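Local structure of probable M18-family aminopeptidase 1 (Thermotoga maritima, 2GLF) at residues A[68-72]-A[284-288]; A[128-134]-A[158-163]. The protein is probably a zinc-dependent aminopeptidase of the M18 family, removing residues from the amino termini of peptides, and binds manganese ions in this crystal. One frame throughout, in Å; residues are numbered along the deposited sequence.

Contact 1: residues A[68-72]-A[284-288]; sequences NRGKA and GNTGA
Arg69 lays its guanidinium group against the side chain of Asn285 where a beta-hairpin turn of the mixed sheet of the M18 fold meets the loop between strand 270-275 and helix 292-303. The turn, residues 68-72, joins the antiparallel strands 64-67 and 73-77 and is closed by a backbone hydrogen bond from Asn68 N to Ala72 O (2.7 Å). Gly70 suits its bend, since its positive phi is readily adopted by a residue without a side chain. Arg69 sets CG beside the backbone N (chi1 -74°), runs extended from CG to NE, and turns at the last bond (chi4 62°) to lay its plane on the amide. The two side chains cross at about a right angle, their planes stacked 17° apart, and Asn285 CB sits under one guanidinium face, offset toward the rim, 3.4 Å from Arg69 NH1. A flat amide suits a flat guanidinium, whose N-H groups point outward to other partners: in the second subunit, NE makes a salt bridge with Asp413 OD2 and NH2 a hydrogen bond to Gly411 O. Lys71 brings only its base to this contact; its extended chain leads away to Glu224 and to His369 of the second subunit. Ala72 CB meets Thr286 CB at 3.8 Å, a close approach that suits a small residue. Thr286 OG1 accepts a weak hydrogen bond from Asp276 N, while its methyl CG2 lies 4.2 Å from Lys71 CB.

Contact 2: residues A[128-134]-A[158-163]; sequences LSIPLEI and VFTIPD
Leu132 and Phe159 form a single antiparallel hydrogen-bonded pair, with Leu132 N giving to Phe159 O at 2.8 Å and Phe159 N to Leu132 O at 2.9 Å. At the other end Ser129 works both ways: its N donates almost straight to Ile161 O (2.7 Å, 174°), and its hydroxyl OG accepts from Asp163 N at 3.0 Å, a role suited to a small hydroxyl residue. Between these bonds one water accepts from Ile130 N and Ile161 N, bridging the two segments. Asp163 turns its carboxylate to Tyr125 and Lys123 of a third subunit. Apolar side chains fill in around these bonds. Leu128 CD2 meets Ile161 CG2 at 3.4 Å, and Leu132 CD2 reaches over the backbone of Thr160. With Ile134 CG1 anti to the carbonyl carbon (chi1 -78°), CD1 comes over one face of the Phe159 ring in a CH-pi contact, 3.7 Å from the ring centroid. Replacing Phe159 by an alanine is likely to leave Ile134 CD1 without its aromatic partner and open a gap beside Leu186. This isolated antiparallel beta bridge ties loop 158-163 to the chain leading into strand 132-139 of the six-stranded antiparallel sheet, probably, as in M18 relatives, the dimerisation domain.

Overall arrangement
Contacts 1 and 2 lie in separate parts of one chain, their centres 28 Å apart and their nearest atoms about 14 Å apart, so they do not touch. Along the sequence, 68-72 comes first, then both segments of contact 2, and 284-288 last. Contact 1 lies in loops at the mixed sheet; contact 2 pairs a loop with the chain running into strand 132-139 of the antiparallel sheet. After strand 87-92 the chain goes out to the antiparallel sheet (97-229) and rejoins the mixed sheet at strand 270-275. Each contact also meets a different neighbouring subunit, the second for contact 1 and the third for contact 2, so both join intrachain packing to the twelve-chain assembly.

Contact 1: residues A[68-72]-A[284-288]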
loop_
_atom_site.group_PDB
_atom_site.type_symbol
_atom_site.label_atom_id
_atom_site.label_comp_id
_atom_site.label_asym_id
_atom_site.label_seq_id
_atom_site.Cartn_x
_atom_site.Cartn_y
_atom_site.Cartn_z
ATOM N N ASN A 68 44.537 32.929 -6.325
ATOM C CA ASN A 68 43.861 32.649 -7.587
ATOM C C ASN A 68 42.950 33.807 -7.980
ATOM O O ASN A 68 43.356 34.680 -8.749
ATOM C CB ASN A 68 43.060 31.347 -7.502
ATOM C CG ASN A 68 42.480 30.931 -8.845
ATOM O OD1 ASN A 68 42.177 29.758 -9.071
ATOM N ND2 ASN A 68 42.312 31.895 -9.742
ATOM N N ARG A 69 41.723 33.826 -7.474
ATOM C CA ARG A 69 40.827 34.925 -7.814
ATOM C C ARG A 69 40.173 35.497 -6.567
ATOM O O ARG A 69 39.007 35.908 -6.585
ATOM C CB ARG A 69 39.759 34.467 -8.809
ATOM C CG ARG A 69 40.270 34.272 -10.238
ATOM C CD ARG A 69 39.128 33.856 -11.151
ATOM N NE ARG A 69 39.496 33.742 -12.564
ATOM C CZ ARG A 69 40.401 32.894 -13.049
ATOM N NH1 ARG A 69 41.058 32.072 -12.241
ATOM N NH2 ARG A 69 40.628 32.852 -14.353
ATOM N N GLY A 70 40.946 35.534 -5.485
ATOM C CA GLY A 70 40.434 36.049 -4.232
ATOM C C GLY A 70 39.620 34.972 -3.552
ATOM O O GLY A 70 38.948 35.227 -2.558
ATOM N N LYS A 71 39.690 33.760 -4.093
ATOM C CA LYS A 71 38.950 32.633 -3.544
ATOM C C LYS A 71 39.840 31.413 -3.342
ATOM O O LYS A 71 39.430 30.431 -2.738
ATOM C CB LYS A 71 37.787 32.272 -4.468
ATOM C CG LYS A 71 36.769 33.378 -4.645
ATOM C CD LYS A 71 35.689 32.960 -5.620
ATOM C CE LYS A 71 34.654 34.049 -5.781
ATOM N NZ LYS A 71 33.558 33.662 -6.717
ATOM N N ALA A 72 41.058 31.472 -3.856
ATOM C CA ALA A 72 41.985 30.363 -3.706
ATOM C C ALA A 72 43.373 30.941 -3.505
ATOM O O ALA A 72 43.666 32.043 -3.965
ATOM C CB ALA A 72 41.951 29.485 -4.938
ATOM N N GLY A 284 35.300 24.738 -11.590
ATOM C CA GLY A 284 35.521 26.172 -11.653
ATOM C C GLY A 284 36.973 26.600 -11.794
ATOM O O GLY A 284 37.877 25.767 -11.817
ATOM N N ASN A 285 37.181 27.913 -11.901
ATOM C CA ASN A 285 38.508 28.511 -12.028
ATOM C C ASN A 285 39.369 28.087 -10.859
ATOM O O ASN A 285 40.559 27.800 -11.011
ATOM C CB ASN A 285 38.390 30.026 -12.038
ATOM C CG ASN A 285 37.584 30.518 -13.198
ATOM O OD1 ASN A 285 37.956 30.312 -14.352
ATOM N ND2 ASN A 285 36.464 31.160 -12.910
ATOM N N THR A 286 38.765 28.075 -9.680
ATOM C CA THR A 286 39.480 27.647 -8.500
ATOM C C THR A 286 39.051 26.218 -8.199
ATOM O O THR A 286 38.265 25.624 -8.934
ATOM C CB THR A 286 39.173 28.530 -7.290
ATOM O OG1 THR A 286 38.677 27.704 -6.228
ATOM C CG2 THR A 286 38.160 29.619 -7.644
ATOM N N GLY A 287 39.561 25.661 -7.113
ATOM C CA GLY A 287 39.210 24.294 -6.786
ATOM C C GLY A 287 40.244 23.357 -7.379
ATOM O O GLY A 287 40.892 23.703 -8.367
ATOM N N ALA A 288 40.425 22.187 -6.770
ATOM C CA ALA A 288 41.394 21.224 -7.276
ATOM C C ALA A 288 40.978 20.955 -8.712
ATOM O O ALA A 288 39.811 21.136 -9.050
ATOM C CB ALA A 288 41.337 19.952 -6.455
#

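Contact 2: residues A[128-134]-A[158-163]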
loop_
_atom_site.group_PDB
_atom_site.type_symbol
_atom_site.label_atom_id
_atom_site.label_comp_id
_atom_site.label_asym_id
_atom_site.label_seq_id
_atom_site.Cartn_x
_atom_site.Cartn_y
_atom_site.Cartn_z
ATOM N N LEU A 128 16.646 27.207 9.639
ATOM C CA LEU A 128 15.405 27.887 9.988
ATOM C C LEU A 128 15.448 28.392 11.435
ATOM O O LEU A 128 15.946 27.700 12.331
ATOM C CB LEU A 128 14.223 26.945 9.775
ATOM C CG LEU A 128 14.005 26.566 8.305
ATOM C CD1 LEU A 128 13.068 25.385 8.203
ATOM C CD2 LEU A 128 13.452 27.763 7.544
ATOM N N SER A 129 14.933 29.606 11.646
ATOM C CA SER A 129 14.900 30.255 12.961
ATOM C C SER A 129 16.268 30.261 13.639
ATOM O O SER A 129 16.438 29.776 14.761
ATOM C CB SER A 129 13.863 29.585 13.872
ATOM O OG SER A 129 12.543 29.822 13.403
ATOM N N ILE A 130 17.235 30.838 12.937
ATOM C CA ILE A 130 18.606 30.936 13.408
ATOM C C ILE A 130 19.160 32.259 12.887
ATOM O O ILE A 130 18.964 32.594 11.720
ATOM C CB ILE A 130 19.412 29.708 12.883
ATOM C CG1 ILE A 130 19.452 28.644 13.978
ATOM C CG2 ILE A 130 20.802 30.094 12.415
ATOM C CD1 ILE A 130 19.995 27.296 13.519
ATOM N N PRO A 131 19.827 33.049 13.751
ATOM C CA PRO A 131 20.378 34.332 13.293
ATOM C C PRO A 131 21.417 34.156 12.187
ATOM O O PRO A 131 22.306 33.310 12.289
ATOM C CB PRO A 131 20.968 34.939 14.574
ATOM C CG PRO A 131 21.337 33.747 15.380
ATOM C CD PRO A 131 20.156 32.816 15.169
ATOM N N LEU A 132 21.294 34.953 11.128
ATOM C CA LEU A 132 22.216 34.879 10.001
ATOM C C LEU A 132 22.968 36.181 9.763
ATOM O O LEU A 132 22.530 37.249 10.173
ATOM C CB LEU A 132 21.474 34.530 8.697
ATOM C CG LEU A 132 20.709 33.234 8.402
ATOM C CD1 LEU A 132 21.382 32.039 9.063
ATOM C CD2 LEU A 132 19.295 33.392 8.874
ATOM N N GLU A 133 24.100 36.065 9.071
ATOM C CA GLU A 133 24.945 37.196 8.693
ATOM C C GLU A 133 25.065 37.223 7.165
ATOM O O GLU A 133 25.157 36.174 6.525
ATOM C CB GLU A 133 26.351 37.040 9.269
ATOM C CG GLU A 133 26.461 37.153 10.766
ATOM C CD GLU A 133 27.897 37.000 11.239
ATOM O OE1 GLU A 133 28.776 37.705 10.701
ATOM O OE2 GLU A 133 28.150 36.180 12.148
ATOM N N ILE A 134 25.056 38.413 6.579
ATOM C CA ILE A 134 25.215 38.542 5.130
ATOM C C ILE A 134 26.680 38.890 4.861
ATOM O O ILE A 134 27.263 39.699 5.570
ATOM C CB ILE A 134 24.334 39.667 4.558
ATOM C CG1 ILE A 134 22.896 39.197 4.430
ATOM C CG2 ILE A 134 24.832 40.086 3.202
ATOM C CD1 ILE A 134 21.971 40.295 3.945
ATOM N N VAL A 158 20.901 41.336 12.222
ATOM C CA VAL A 158 21.155 40.015 11.676
ATOM C C VAL A 158 19.915 39.669 10.863
ATOM O O VAL A 158 18.969 40.457 10.804
ATOM C CB VAL A 158 21.347 38.951 12.786
ATOM C CG1 VAL A 158 22.518 39.329 13.672
ATOM C CG2 VAL A 158 20.074 38.801 13.593
ATOM N N PHE A 159 19.906 38.505 10.228
ATOM C CA PHE A 159 18.740 38.115 9.453
ATOM C C PHE A 159 18.220 36.753 9.892
ATOM O O PHE A 159 18.809 36.111 10.760
ATOM C CB PHE A 159 19.086 38.115 7.968
ATOM C CG PHE A 159 19.647 39.414 7.501
ATOM C CD1 PHE A 159 20.980 39.734 7.740
ATOM C CD2 PHE A 159 18.830 40.357 6.886
ATOM C CE1 PHE A 159 21.488 40.970 7.377
ATOM C CE2 PHE A 159 19.332 41.606 6.520
ATOM C CZ PHE A 159 20.660 41.911 6.767
ATOM N N THR A 160 17.106 36.323 9.311
ATOM C CA THR A 160 16.536 35.034 9.667
ATOM C C THR A 160 15.598 34.510 8.607
ATOM O O THR A 160 15.137 35.243 7.728
ATOM C CB THR A 160 15.687 35.095 10.945
ATOM O OG1 THR A 160 16.152 36.151 11.785
ATOM C CG2 THR A 160 15.773 33.781 11.697
ATOM N N ILE A 161 15.327 33.216 8.720
ATOM C CA ILE A 161 14.390 32.526 7.867
ATOM C C ILE A 161 13.554 31.878 8.960
ATOM O O ILE A 161 13.870 30.790 9.425
ATOM C CB ILE A 161 15.078 31.453 7.004
ATOM C CG1 ILE A 161 16.207 32.086 6.184
ATOM C CG2 ILE A 161 14.062 30.807 6.074
ATOM C CD1 ILE A 161 17.043 31.088 5.410
ATOM N N PRO A 162 12.500 32.574 9.418
ATOM C CA PRO A 162 11.600 32.087 10.474
ATOM C C PRO A 162 10.834 30.821 10.100
ATOM O O PRO A 162 10.092 30.810 9.124
ATOM C CB PRO A 162 10.668 33.274 10.705
ATOM C CG PRO A 162 10.595 33.904 9.327
ATOM C CD PRO A 162 12.032 33.865 8.879
ATOM N N ASP A 163 11.015 29.759 10.879
ATOM C CA ASP A 163 10.335 28.502 10.611
ATOM C C ASP A 163 8.892 28.625 11.066
ATOM O O ASP A 163 8.610 29.357 12.007
ATOM C CB ASP A 163 11.028 27.357 11.351
ATOM C CG ASP A 163 10.384 26.017 11.076
ATOM O OD1 ASP A 163 9.762 25.866 10.005
ATOM O OD2 ASP A 163 10.510 25.108 11.921
HETATM O O HOH W 1 17.085 31.553 9.825
#